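Local coordinates for protein glycosyl hydrolase 25 (Streptococcus pneumoniae, PDB 4FF5) that probably hydrolyses glycosidic bonds in bacterial cell-wall peptidoglycan as a family 25 glycosyl hydrolase, and takes part in host-cell invasion as a virulence factor, at residues Asp101-Tyr104 with Lys105-Thr109; Ile55-Ser58 with Gly59-Pro63. All coordinates share one frame; numbering follows the deposited sequence.

Interaction 1. Residues Asp101-Tyr104 with Lys105-Thr109. With EDO (1,2-ethanediol), chain C.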
loop_
_atom_site.group_PDB
_atom_site.type_symbol
_atom_site.label_atom_id
_atom_site.label_comp_id
_atom_site.label_asym_id
_atom_site.label_seq_id
_atom_site.Cartn_x
_atom_site.Cartn_y
_atom_site.Cartn_z
ATOM N N ASP A 101 3.206 -2.385 -12.876
ATOM C CA ASP A 101 2.237 -1.301 -12.948
ATOM C C ASP A 101 2.696 -0.224 -13.958
ATOM O O ASP A 101 3.884 0.128 -14.020
ATOM C CB ASP A 101 2.030 -0.706 -11.544
ATOM C CG ASP A 101 0.934 0.352 -11.506
ATOM O OD1 ASP A 101 1.214 1.485 -11.926
ATOM O OD2 ASP A 101 -0.195 0.056 -11.030
ATOM N N LYS A 102 1.756 0.288 -14.741
ATOM C CA LYS A 102 2.087 1.265 -15.806
ATOM C C LYS A 102 2.316 2.716 -15.340
ATOM O O LYS A 102 2.794 3.539 -16.121
ATOM C CB LYS A 102 1.057 1.199 -16.944
ATOM C CG LYS A 102 1.220 -0.040 -17.813
ATOM C CD LYS A 102 0.197 -0.074 -18.936
ATOM C CE LYS A 102 0.479 -1.236 -19.867
ATOM N NZ LYS A 102 -0.607 -1.328 -20.872
ATOM N N ALA A 103 1.996 3.033 -14.080
ATOM C CA ALA A 103 2.124 4.405 -13.589
ATOM C C ALA A 103 3.102 4.605 -12.426
ATOM O O ALA A 103 3.388 5.747 -12.075
ATOM C CB ALA A 103 0.752 4.979 -13.215
ATOM N N TYR A 104 3.625 3.520 -11.839
ATOM C CA TYR A 104 4.320 3.642 -10.544
ATOM C C TYR A 104 5.504 4.630 -10.533
ATOM O O TYR A 104 5.681 5.360 -9.562
ATOM C CB TYR A 104 4.728 2.265 -9.976
ATOM C CG TYR A 104 5.996 1.702 -10.577
ATOM C CD1 TYR A 104 7.217 1.829 -9.921
ATOM C CD2 TYR A 104 5.975 1.058 -11.813
ATOM C CE1 TYR A 104 8.395 1.313 -10.472
ATOM C CE2 TYR A 104 7.137 0.550 -12.372
ATOM C CZ TYR A 104 8.337 0.676 -11.712
ATOM O OH TYR A 104 9.476 0.158 -12.299
ATOM N N LYS A 105 6.285 4.682 -11.614
ATOM C CA LYS A 105 7.442 5.593 -11.642
ATOM C C LYS A 105 6.987 7.040 -11.509
ATOM O O LYS A 105 7.584 7.828 -10.758
ATOM C CB LYS A 105 8.249 5.435 -12.932
ATOM C CG LYS A 105 8.860 4.067 -13.167
ATOM C CD LYS A 105 9.708 4.101 -14.439
ATOM C CE LYS A 105 10.593 2.876 -14.520
ATOM N NZ LYS A 105 11.276 2.776 -15.844
ATOM N N SER A 106 5.921 7.381 -12.236
ATOM C CA SER A 106 5.301 8.702 -12.135
ATOM C C SER A 106 4.758 9.042 -10.755
ATOM O O SER A 106 5.043 10.120 -10.199
ATOM C CB SER A 106 4.189 8.832 -13.155
ATOM O OG SER A 106 4.732 8.966 -14.459
ATOM N N HIS A 107 3.950 8.145 -10.191
ATOM C CA HIS A 107 3.383 8.402 -8.879
ATOM C C HIS A 107 4.466 8.554 -7.839
ATOM O O HIS A 107 4.403 9.474 -7.026
ATOM C CB HIS A 107 2.419 7.299 -8.457
ATOM C CG HIS A 107 1.138 7.250 -9.253
ATOM N ND1 HIS A 107 0.553 8.359 -9.783
ATOM C CD2 HIS A 107 0.314 6.171 -9.577
ATOM C CE1 HIS A 107 -0.583 7.993 -10.414
ATOM N NE2 HIS A 107 -0.724 6.652 -10.284
ATOM N N ILE A 108 5.466 7.672 -7.852
ATOM C CA ILE A 108 6.520 7.734 -6.847
ATOM C C ILE A 108 7.369 8.998 -7.002
ATOM O O ILE A 108 7.526 9.755 -6.045
ATOM C CB ILE A 108 7.423 6.484 -6.848
ATOM C CG1 ILE A 108 6.606 5.239 -6.467
ATOM C CG2 ILE A 108 8.574 6.654 -5.874
ATOM C CD1 ILE A 108 7.333 3.913 -6.664
ATOM N N THR A 109 7.922 9.208 -8.189
ATOM C CA THR A 109 8.798 10.385 -8.403
ATOM C C THR A 109 8.092 11.721 -8.186
ATOM O O THR A 109 8.673 12.626 -7.564
ATOM C CB THR A 109 9.474 10.391 -9.789
ATOM O OG1 THR A 109 8.474 10.410 -10.799
ATOM C CG2 THR A 109 10.300 9.168 -9.974
HETATM C C1 EDO C . -0.353 -4.647 -23.402
HETATM O O1 EDO C . 0.122 -4.135 -22.142
HETATM C C2 EDO C . -1.478 -3.776 -23.930
HETATM O O2 EDO C . -1.442 -2.442 -23.381
HETATM O O HOH W 1 5.667 3.981 -14.422
#

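Interaction 2. Residues Ile55-Ser58 with Gly59-Pro63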
loop_
_atom_site.group_PDB
_atom_site.type_symbol
_atom_site.label_atom_id
_atom_site.label_comp_id
_atom_site.label_asym_id
_atom_site.label_seq_id
_atom_site.Cartn_x
_atom_site.Cartn_y
_atom_site.Cartn_z
ATOM N N ILE A 55 -3.289 8.229 1.044
ATOM C CA ILE A 55 -3.894 7.616 -0.129
ATOM C C ILE A 55 -3.081 6.414 -0.620
ATOM O O ILE A 55 -1.904 6.237 -0.268
ATOM C CB ILE A 55 -4.094 8.632 -1.290
ATOM C CG1 ILE A 55 -2.730 9.079 -1.854
ATOM C CG2 ILE A 55 -4.961 9.802 -0.817
ATOM C CD1 ILE A 55 -2.829 9.995 -3.071
ATOM N N ASP A 56 -3.751 5.553 -1.380
ATOM C CA ASP A 56 -3.067 4.555 -2.192
ATOM C C ASP A 56 -3.541 4.702 -3.638
ATOM O O ASP A 56 -4.707 5.048 -3.896
ATOM C CB ASP A 56 -3.174 3.126 -1.628
ATOM C CG ASP A 56 -4.611 2.607 -1.565
ATOM O OD1 ASP A 56 -5.253 2.747 -0.496
ATOM O OD2 ASP A 56 -5.094 2.068 -2.592
ATOM N N LEU A 57 -2.602 4.479 -4.557
ATOM C CA LEU A 57 -2.764 4.759 -5.970
ATOM C C LEU A 57 -2.146 3.627 -6.749
ATOM O O LEU A 57 -1.222 2.954 -6.263
ATOM C CB LEU A 57 -1.976 6.015 -6.357
ATOM C CG LEU A 57 -2.383 7.369 -5.851
ATOM C CD1 LEU A 57 -1.224 8.314 -6.114
ATOM C CD2 LEU A 57 -3.627 7.834 -6.598
ATOM N N SER A 58 -2.649 3.450 -7.962
ATOM C CA SER A 58 -2.161 2.444 -8.901
ATOM C C SER A 58 -2.223 3.045 -10.319
ATOM O O SER A 58 -2.590 4.221 -10.487
ATOM C CB SER A 58 -3.042 1.178 -8.836
ATOM O OG SER A 58 -4.285 1.423 -9.462
ATOM N N GLY A 59 -1.926 2.222 -11.322
ATOM C CA GLY A 59 -2.049 2.606 -12.725
ATOM C C GLY A 59 -3.461 2.965 -13.164
ATOM O O GLY A 59 -3.631 3.592 -14.207
ATOM N N TRP A 60 -4.473 2.565 -12.382
ATOM C CA TRP A 60 -5.872 3.007 -12.592
ATOM C C TRP A 60 -6.124 4.473 -12.336
ATOM O O TRP A 60 -7.149 5.022 -12.758
ATOM C CB TRP A 60 -6.826 2.145 -11.755
ATOM C CG TRP A 60 -6.812 0.705 -12.210
ATOM C CD1 TRP A 60 -6.337 -0.408 -11.523
ATOM C CD2 TRP A 60 -7.281 0.187 -13.498
ATOM N NE1 TRP A 60 -6.488 -1.550 -12.278
ATOM C CE2 TRP A 60 -7.051 -1.257 -13.472
ATOM C CE3 TRP A 60 -7.857 0.761 -14.634
ATOM C CZ2 TRP A 60 -7.376 -2.072 -14.551
ATOM C CZ3 TRP A 60 -8.184 -0.074 -15.710
ATOM C CH2 TRP A 60 -7.950 -1.457 -15.665
ATOM N N GLN A 61 -5.211 5.119 -11.614
ATOM C CA GLN A 61 -5.213 6.564 -11.457
ATOM C C GLN A 61 -4.142 7.172 -12.368
ATOM O O GLN A 61 -2.959 7.114 -12.055
ATOM C CB GLN A 61 -4.960 6.941 -9.996
ATOM C CG GLN A 61 -6.105 6.593 -9.062
ATOM C CD GLN A 61 -6.236 5.101 -8.804
ATOM O OE1 GLN A 61 -5.265 4.430 -8.473
ATOM N NE2 GLN A 61 -7.445 4.573 -8.973
ATOM N N ARG A 62 -4.561 7.738 -13.502
ATOM C CA ARG A 62 -3.628 8.256 -14.512
ATOM C C ARG A 62 -2.895 9.529 -14.044
ATOM O O ARG A 62 -3.540 10.536 -13.697
ATOM C CB ARG A 62 -4.353 8.488 -15.848
ATOM C CG ARG A 62 -5.188 7.286 -16.280
ATOM C CD ARG A 62 -6.083 7.610 -17.464
ATOM N NE ARG A 62 -5.382 7.431 -18.730
ATOM N N PRO A 63 -1.542 9.482 -14.012
ATOM C CA PRO A 63 -0.708 10.623 -13.611
ATOM C C PRO A 63 -1.060 11.929 -14.335
ATOM O O PRO A 63 -1.026 12.993 -13.712
ATOM C CB PRO A 63 0.699 10.155 -13.980
ATOM C CG PRO A 63 0.639 8.681 -13.724
ATOM C CD PRO A 63 -0.717 8.278 -14.248
HETATM O O HOH W 2 -6.107 2.264 -7.042
#

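Interaction 1. Residues Asp101-Tyr104 with Lys105-Thr109
The start of helix 104-112, where A103 and Y104 meet H107 and I108, is a compact example of how a loop is turned into a helix. Two i to i+4 bonds set the first turn: H107 N to A103 O at 3.1 Å and I108 N to Y104 O at 2.9 Å. Ahead of them D101 caps the entry, its OD1 accepting from A103 N at 2.8 Å, while OD2 forms a salt bridge with R81. The Y104 ring stands in the crowded position between its backbone N and carbonyl carbon (chi1 81°), which brings one face over the following backbone. On that face K105 CG makes a CH-pi contact, 3.9 Å from the ring centroid and 18° off the normal, the two side chains running alongside. At the ring edge I108 CD1 lies 3.9 Å from Y104 CD1. H107 NE2 lies 3.7 Å from A103 CB, while the ring nitrogens are hydrogen-bonded to S58 O (NE2) and Y68 OH (ND1). A turn later T109 OG1 and N grip K105 O from opposite faces of its plane. This capped start opens the helix of a beta-alpha-beta crossover, which joins parallel strands 77-84 and 118-123 of the TIM barrel.

Interaction 2. Residues Ile55-Ser58 with Gly59-Pro63
The backbone N and O of S58 are both engaged by Q61, one by its side-chain OE1 and the other by its backbone N, and this double hold illustrates how a strand can be turned sharply at its end. S58 N donates to Q61 OE1 at 2.8 Å, approaching nearly along the C=O axis (C=O...N angle 165°). In return Q61 N donates to S58 O at 3.0 Å, but from above the carbonyl plane, 50° out of it, as it closes the type I beta turn that runs from S58 to Q61. A third bond lies within this turn: W60 N reaches S58 OG at 3.1 Å, the pattern of an ST turn. The hydroxyl is available there because it sits between the backbone N and the carbonyl carbon of its own residue.

The Q61 chain is bent at chi2 (72°), and this bend brings its amide oxygen back to S58 N at the strand end instead of letting it run outward. Water 2 completes the polar cluster, donating to Q61 OE1 at 2.7 Å and also hydrogen-bonded to S58 OG, so that the amide oxygen is held by both the backbone N-H and the water. Further out, the S58 hydroxyl meets the indole of W60 at its edge, near the ring plane, with OG 3.4 Å from CD1. The aliphatic part of Q61 packs across the L57 side chain, CD2 of L57 lying 3.7 Å from CG of Q61.

Before the turn, strand 54-57 pairs in parallel with strand 77-84, and L57 and Q61 both rest on L244 of strand 244-249. W60 lies against R81 of strand 77-84, while P63 packs on S106 and H107 of helix 104-112.

From the N terminus, the chain first leaves strand 54-57 and makes interaction 2, a tight turn that opens the loop toward helix 68-73. Strand 77-84 and a further loop follow before interaction 1 starts helix 104-112. The two are thus in series, neither nesting nor crossing, yet their centres lie about 8 Å apart. Polar contacts bridge them: D101 OD2 probably accepts from G59 N at 2.8 Å, and H107 NE2 probably donates to S58 O at 3.1 Å. P63 adds packing against the H107 ring. A beta turn and a capped helix start thereby join the end of the first barrel strand to the start of the helix that follows the second.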